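Local coordinates for putative uncharacterized protein (Chaetomium thermophilum, PDB 5T8V) that probably loads the cohesin ring onto chromatin, the chain being the C-terminal, HEAT-repeat part of the Scc2 subunit of the loader, at residues Y23-A27 / P57-L62; A850-S855 / R890-Q894. The contacts are given in a common frame with arbitrary orientation. Residue numbers count along the deposited sequence, not the author numbering.

Contact 1 of 2, residues Y23-A27 / P57-L62; sequences YLQAA and PTQTKL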
ATOM      1  N   TYR A  23      13.180  72.032 -27.139  1.00 56.66           N
ATOM      2  CA  TYR A  23      13.823  71.598 -25.903  1.00 53.84           C
ATOM      3  C   TYR A  23      15.321  71.407 -26.102  1.00 52.46           C
ATOM      4  O   TYR A  23      16.122  71.747 -25.223  1.00 50.37           O
ATOM      5  CB  TYR A  23      13.185  70.303 -25.404  1.00 53.99           C
ATOM      6  CG  TYR A  23      13.460  70.046 -23.945  1.00 54.51           C
ATOM      7  CD1 TYR A  23      14.735  69.712 -23.509  1.00 54.18           C
ATOM      8  CD2 TYR A  23      12.449  70.151 -23.002  1.00 55.62           C
ATOM      9  CE1 TYR A  23      14.993  69.488 -22.178  1.00 53.72           C
ATOM     10  CE2 TYR A  23      12.698  69.927 -21.667  1.00 55.38           C
ATOM     11  CZ  TYR A  23      13.971  69.594 -21.262  1.00 54.27           C
ATOM     12  OH  TYR A  23      14.227  69.371 -19.932  1.00 53.42           O
ATOM     13  N   LEU A  24      15.715  70.860 -27.252  1.00 49.23           N
ATOM     14  CA  LEU A  24      17.129  70.648 -27.543  1.00 48.93           C
ATOM     15  C   LEU A  24      17.891  71.968 -27.524  1.00 51.75           C
ATOM     16  O   LEU A  24      18.932  72.091 -26.864  1.00 50.74           O
ATOM     17  CB  LEU A  24      17.270  69.960 -28.900  1.00 49.74           C
ATOM     18  CG  LEU A  24      18.613  69.331 -29.258  1.00 49.58           C
ATOM     19  CD1 LEU A  24      18.799  68.019 -28.512  1.00 46.71           C
ATOM     20  CD2 LEU A  24      18.700  69.113 -30.762  1.00 51.60           C
ATOM     21  N   GLN A  25      17.384  72.971 -28.246  1.00 65.28           N
ATOM     22  CA  GLN A  25      18.029  74.280 -28.245  1.00 69.55           C
ATOM     23  C   GLN A  25      18.102  74.852 -26.835  1.00 66.52           C
ATOM     24  O   GLN A  25      19.144  75.376 -26.423  1.00 66.36           O
ATOM     25  CB  GLN A  25      17.281  75.236 -29.175  1.00 74.94           C
ATOM     26  CG  GLN A  25      17.280  74.809 -30.638  1.00 79.09           C
ATOM     27  CD  GLN A  25      18.678  74.643 -31.204  1.00 81.29           C
ATOM     28  OE1 GLN A  25      19.599  75.376 -30.842  1.00 84.14           O
ATOM     29  NE2 GLN A  25      18.845  73.669 -32.091  1.00 80.03           N
ATOM     30  N   ALA A  26      17.006  74.753 -26.079  1.00 37.56           N
ATOM     31  CA  ALA A  26      17.011  75.236 -24.701  1.00 37.39           C
ATOM     32  C   ALA A  26      18.106  74.559 -23.884  1.00 35.36           C
ATOM     33  O   ALA A  26      18.755  75.200 -23.047  1.00 35.86           O
ATOM     34  CB  ALA A  26      15.644  75.005 -24.060  1.00 37.03           C
ATOM     35  N   ALA A  27      18.327  73.262 -24.112  1.00 42.28           N
ATOM     36  CA  ALA A  27      19.374  72.553 -23.384  1.00 39.40           C
ATOM     37  C   ALA A  27      20.758  73.036 -23.796  1.00 39.60           C
ATOM     38  O   ALA A  27      21.620  73.269 -22.940  1.00 40.04           O
ATOM     39  CB  ALA A  27      19.244  71.047 -23.614  1.00 37.02           C
ATOM     40  N   PRO A  57      17.266  65.447 -14.943  1.00 26.35           N
ATOM     41  CA  PRO A  57      15.874  65.686 -15.356  1.00 26.29           C
ATOM     42  C   PRO A  57      15.764  66.126 -16.808  1.00 26.98           C
ATOM     43  O   PRO A  57      14.915  65.632 -17.560  1.00 28.08           O
ATOM     44  CB  PRO A  57      15.403  66.788 -14.397  1.00 26.22           C
ATOM     45  CG  PRO A  57      16.375  66.767 -13.263  1.00 25.71           C
ATOM     46  CD  PRO A  57      17.677  66.359 -13.863  1.00 25.84           C
ATOM     47  N   THR A  58      16.618  67.067 -17.213  1.00 36.38           N
ATOM     48  CA  THR A  58      16.621  67.489 -18.608  1.00 37.69           C
ATOM     49  C   THR A  58      16.955  66.320 -19.528  1.00 36.43           C
ATOM     50  O   THR A  58      16.372  66.187 -20.611  1.00 39.94           O
ATOM     51  CB  THR A  58      17.602  68.648 -18.818  1.00 40.43           C
ATOM     52  OG1 THR A  58      17.713  68.935 -20.218  1.00 41.93           O
ATOM     53  CG2 THR A  58      18.983  68.323 -18.276  1.00 40.46           C
ATOM     54  N   GLN A  59      17.880  65.455 -19.109  1.00 26.61           N
ATOM     55  CA  GLN A  59      18.136  64.233 -19.863  1.00 24.53           C
ATOM     56  C   GLN A  59      16.873  63.392 -19.975  1.00 23.95           C
ATOM     57  O   GLN A  59      16.584  62.832 -21.037  1.00 23.80           O
ATOM     58  CB  GLN A  59      19.255  63.427 -19.200  1.00 23.43           C
ATOM     59  CG  GLN A  59      20.658  63.918 -19.518  1.00 24.15           C
ATOM     60  CD  GLN A  59      21.074  63.606 -20.941  1.00 24.34           C
ATOM     61  OE1 GLN A  59      20.250  63.214 -21.766  1.00 24.91           O
ATOM     62  NE2 GLN A  59      22.358  63.772 -21.235  1.00 24.06           N
ATOM     63  N   THR A  60      16.104  63.298 -18.888  1.00 23.00           N
ATOM     64  CA  THR A  60      14.849  62.550 -18.930  1.00 23.50           C
ATOM     65  C   THR A  60      13.922  63.106 -20.003  1.00 25.02           C
ATOM     66  O   THR A  60      13.461  62.372 -20.887  1.00 26.66           O
ATOM     67  CB  THR A  60      14.167  62.588 -17.560  1.00 23.17           C
ATOM     68  OG1 THR A  60      14.973  61.894 -16.601  1.00 22.64           O
ATOM     69  CG2 THR A  60      12.792  61.940 -17.615  1.00 20.00           C
ATOM     70  N   LYS A  61      13.637  64.409 -19.943  1.00 23.62           N
ATOM     71  CA  LYS A  61      12.717  64.994 -20.914  1.00 26.24           C
ATOM     72  C   LYS A  61      13.230  64.814 -22.340  1.00 26.22           C
ATOM     73  O   LYS A  61      12.454  64.489 -23.250  1.00 26.05           O
ATOM     74  CB  LYS A  61      12.486  66.470 -20.599  1.00 28.36           C
ATOM     75  CG  LYS A  61      11.701  66.697 -19.310  1.00 30.22           C
ATOM     76  CD  LYS A  61      10.851  67.963 -19.369  1.00 33.79           C
ATOM     77  CE  LYS A  61      11.259  68.971 -18.306  1.00 35.83           C
ATOM     78  NZ  LYS A  61      10.790  70.346 -18.639  1.00 38.70           N
ATOM     79  N   LEU A  62      14.532  65.016 -22.558  1.00 35.84           N
ATOM     80  CA  LEU A  62      15.095  64.754 -23.879  1.00 37.25           C
ATOM     81  C   LEU A  62      14.820  63.323 -24.315  1.00 38.20           C
ATOM     82  O   LEU A  62      14.486  63.072 -25.478  1.00 39.61           O
ATOM     83  CB  LEU A  62      16.600  65.025 -23.884  1.00 37.46           C
ATOM     84  CG  LEU A  62      17.066  66.477 -23.997  1.00 39.70           C
ATOM     85  CD1 LEU A  62      18.584  66.534 -23.972  1.00 39.30           C
ATOM     86  CD2 LEU A  62      16.532  67.138 -25.262  1.00 41.83           C
TER
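Tyr23 reaches across from helix 9-36 and wedges its ring against Thr58, Lys61 and Leu62 of helix 56-71. Its chi1 is t, which carries the phenol straight to the other helix. The tip reaches the backbone there: Tyr23 OH lies 3.3 Å from Thr58 CA. On the ring, Tyr23 CE1 is 3.4 Å from Thr58 OG1, which meets the ring at its edge. Lys61 runs along the outer side, with its CE 3.4 Å from Tyr23 OH. Leu62 packs beside the ring near its base, with Leu62 CD2 3.6 Å from Tyr23 CD1. Segments 23-27 and 57-62 run nearly antiparallel, at 157°, and their axes come within 10.8 Å. Their helices form a helical hairpin linked by the short strands 44-46 and 52-54, at the N-terminal end of a mainly helical chain of HEAT repeats. The wide spacing suits an interface filled by a tyrosine. Deeper in, Leu24 CD1 touches Leu62 CD2 at 4.1 Å, and both leucines also pack on Leu86 of helix 81-96. One turn on from Tyr23, Ala27 CB sits 4.3 Å from Thr58 OG1, while Leu54 of the hairpin strand packs against both Ala27 and Leu62.

Contact 2 of 2, residues A850-S855 / R890-Q894; sequences AKAEAS and RVLPQ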
ATOM      1  N   ALA A 850     -26.830 -20.189  28.904  1.00 42.62           N
ATOM      2  CA  ALA A 850     -27.027 -21.010  30.091  1.00 43.50           C
ATOM      3  C   ALA A 850     -25.767 -21.794  30.430  1.00 45.75           C
ATOM      4  O   ALA A 850     -25.452 -21.999  31.608  1.00 48.75           O
ATOM      5  CB  ALA A 850     -28.209 -21.954  29.883  1.00 42.27           C
ATOM      6  N   LYS A 851     -25.029 -22.243  29.411  1.00 59.00           N
ATOM      7  CA  LYS A 851     -23.756 -22.907  29.672  1.00 60.11           C
ATOM      8  C   LYS A 851     -22.765 -21.954  30.329  1.00 61.28           C
ATOM      9  O   LYS A 851     -22.020 -22.349  31.233  1.00 63.50           O
ATOM     10  CB  LYS A 851     -23.185 -23.469  28.368  1.00 59.83           C
ATOM     11  CG  LYS A 851     -21.678 -23.736  28.379  1.00 62.60           C
ATOM     12  CD  LYS A 851     -21.265 -24.735  29.453  1.00 65.48           C
ATOM     13  CE  LYS A 851     -19.749 -24.849  29.531  1.00 68.01           C
ATOM     14  NZ  LYS A 851     -19.295 -25.661  30.695  1.00 70.76           N
ATOM     15  N   ALA A 852     -22.746 -20.693  29.894  1.00 46.78           N
ATOM     16  CA  ALA A 852     -21.753 -19.752  30.403  1.00 48.63           C
ATOM     17  C   ALA A 852     -22.065 -19.336  31.836  1.00 51.80           C
ATOM     18  O   ALA A 852     -21.190 -19.381  32.709  1.00 54.67           O
ATOM     19  CB  ALA A 852     -21.681 -18.527  29.493  1.00 47.82           C
ATOM     20  N   GLU A 853     -23.303 -18.920  32.097  1.00 69.73           N
ATOM     21  CA  GLU A 853     -23.673 -18.434  33.425  1.00 71.40           C
ATOM     22  C   GLU A 853     -25.175 -18.609  33.596  1.00 70.03           C
ATOM     23  O   GLU A 853     -25.957 -17.857  33.005  1.00 71.19           O
ATOM     24  CB  GLU A 853     -23.265 -16.975  33.596  1.00 74.69           C
ATOM     25  CG  GLU A 853     -23.616 -16.382  34.949  1.00 76.44           C
ATOM     26  CD  GLU A 853     -22.915 -17.087  36.096  1.00 79.29           C
ATOM     27  OE1 GLU A 853     -21.797 -17.599  35.882  1.00 79.86           O
ATOM     28  OE2 GLU A 853     -23.486 -17.130  37.207  1.00 80.42           O
ATOM     29  N   ALA A 854     -25.570 -19.591  34.408  1.00 50.61           N
ATOM     30  CA  ALA A 854     -26.982 -19.874  34.628  1.00 49.66           C
ATOM     31  C   ALA A 854     -27.658 -18.862  35.543  1.00 51.10           C
ATOM     32  O   ALA A 854     -28.891 -18.784  35.553  1.00 50.39           O
ATOM     33  CB  ALA A 854     -27.147 -21.273  35.218  1.00 49.57           C
ATOM     34  N   SER A 855     -26.884 -18.089  36.310  1.00 75.55           N
ATOM     35  CA  SER A 855     -27.464 -17.083  37.194  1.00 76.51           C
ATOM     36  C   SER A 855     -28.367 -16.106  36.451  1.00 75.84           C
ATOM     37  O   SER A 855     -29.238 -15.488  37.074  1.00 77.60           O
ATOM     38  CB  SER A 855     -26.350 -16.311  37.903  1.00 78.03           C
ATOM     39  OG  SER A 855     -26.867 -15.180  38.579  1.00 79.60           O
ATOM     40  N   ARG A 890     -28.533 -27.028  32.864  1.00 76.75           N
ATOM     41  CA  ARG A 890     -27.598 -26.049  33.407  1.00 78.76           C
ATOM     42  C   ARG A 890     -28.271 -25.112  34.404  1.00 78.78           C
ATOM     43  O   ARG A 890     -27.678 -24.765  35.431  1.00 80.30           O
ATOM     44  CB  ARG A 890     -26.972 -25.243  32.267  1.00 78.92           C
ATOM     45  CG  ARG A 890     -26.093 -26.057  31.329  1.00 79.72           C
ATOM     46  CD  ARG A 890     -24.744 -26.370  31.958  1.00 83.32           C
ATOM     47  NE  ARG A 890     -23.825 -26.989  31.002  1.00 84.68           N
ATOM     48  CZ  ARG A 890     -23.676 -28.300  30.827  1.00 85.94           C
ATOM     49  NH1 ARG A 890     -24.382 -29.165  31.546  1.00 85.87           N
ATOM     50  NH2 ARG A 890     -22.811 -28.753  29.928  1.00 86.10           N
ATOM     51  N   VAL A 891     -29.502 -24.696  34.120  1.00 66.89           N
ATOM     52  CA  VAL A 891     -30.166 -23.688  34.942  1.00 68.75           C
ATOM     53  C   VAL A 891     -30.749 -24.312  36.201  1.00 72.77           C
ATOM     54  O   VAL A 891     -30.459 -23.884  37.323  1.00 73.86           O
ATOM     55  CB  VAL A 891     -31.258 -22.966  34.132  1.00 67.73           C
ATOM     56  CG1 VAL A 891     -32.052 -22.008  35.023  1.00 68.31           C
ATOM     57  CG2 VAL A 891     -30.645 -22.216  32.955  1.00 66.63           C
ATOM     58  N   LEU A 892     -31.588 -25.329  36.029  1.00 70.63           N
ATOM     59  CA  LEU A 892     -32.432 -25.794  37.123  1.00 68.32           C
ATOM     60  C   LEU A 892     -31.676 -26.094  38.413  1.00 77.70           C
ATOM     61  O   LEU A 892     -32.202 -25.766  39.489  1.00 81.23           O
ATOM     62  CB  LEU A 892     -33.220 -27.025  36.652  1.00 68.79           C
ATOM     63  CG  LEU A 892     -34.553 -27.332  37.340  1.00 65.18           C
ATOM     64  CD1 LEU A 892     -35.418 -26.093  37.555  1.00 65.15           C
ATOM     65  CD2 LEU A 892     -35.299 -28.341  36.500  1.00 62.37           C
ATOM     66  N   PRO A 893     -30.480 -26.692  38.400  1.00 48.13           N
ATOM     67  CA  PRO A 893     -29.752 -26.878  39.667  1.00 50.22           C
ATOM     68  C   PRO A 893     -29.329 -25.572  40.325  1.00 52.25           C
ATOM     69  O   PRO A 893     -28.860 -25.603  41.470  1.00 54.30           O
ATOM     70  CB  PRO A 893     -28.533 -27.722  39.261  1.00 50.38           C
ATOM     71  CG  PRO A 893     -28.402 -27.539  37.794  1.00 48.76           C
ATOM     72  CD  PRO A 893     -29.785 -27.343  37.273  1.00 47.03           C
ATOM     73  N   GLN A 894     -29.476 -24.434  39.646  1.00 84.74           N
ATOM     74  CA  GLN A 894     -29.135 -23.141  40.224  1.00 88.71           C
ATOM     75  C   GLN A 894     -30.276 -22.529  41.025  1.00 91.52           C
ATOM     76  O   GLN A 894     -30.017 -21.705  41.910  1.00 92.50           O
ATOM     77  CB  GLN A 894     -28.707 -22.171  39.115  1.00 88.39           C
ATOM     78  CG  GLN A 894     -28.431 -20.742  39.578  1.00 90.24           C
ATOM     79  CD  GLN A 894     -29.548 -19.770  39.217  1.00 89.77           C
ATOM     80  OE1 GLN A 894     -30.472 -20.108  38.476  1.00 87.09           O
ATOM     81  NE2 GLN A 894     -29.459 -18.552  39.738  1.00 93.00           N
TER
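Arg890 comes first, near the C-terminal end of helix 878-891. It sits beside the last turn of helix 839-852, and its CA-to-CB bond points at that turn. Arg890 CB is 3.6 Å from Ala850 O and 4.2 Å from Ala850 CB. Farther out, the side chain runs alongside Lys851, and Arg890 NE is 3.7 Å from Lys851 CD. The aliphatic part of the lysine meets the guanidinium at its edge. The backbone of Arg890 is used too, since its O lies 3.5 Å from Ala854 CB.

Val891 supplies the apolar centre. Its CG2 is 3.9 Å from Ala850 CB and 4.3 Å from Ala854 CB. The 850-855 segment leaves helical geometry at Glu853, with phi/psi of -156/107. This extended residue breaks the helix, and Ala854 follows close to the other segment, with its CA 5.0 Å from Val891 CA. The CA-to-CB bond of Leu892 points away, and its side chain packs on Leu862 and Ile932. Residues 892-894 form a 3-10 segment, and Gln894 N bonds back to Val891 O at 2.6 Å.

That turn sends Gln894 back to the first segment. Gln894 OE1 is 3.6 Å from Ala854 O, a mere approach of two acceptors, and Gln894 NE2 is 3.6 Å from Ser855 CA. The contact thus joins the ends of two helices in the helical-repeat array. Small alanines let the backbones come close, and the polar side chains lie along the margins. The chemistry implies an association held by van der Waals fit rather than by directed polar bonds.

Overall arrangement
Contact 1 and contact 2 are far apart in an elongated chain with a radius of gyration of 50 Å. Their centres are 116 Å apart, and their nearest atoms about 99 Å. They lie on opposite sides of the chain centre, 74 Å from it for contact 1 and 49 Å for contact 2. They follow one another in sequence, and each joins segments only 30 or 35 residues apart in the chain. Contact 1 pairs two helices along their sides, whereas contact 2 joins helix ends and the turns after them. Many helices of the array separate them. Neither includes a bound ligand or a known active site.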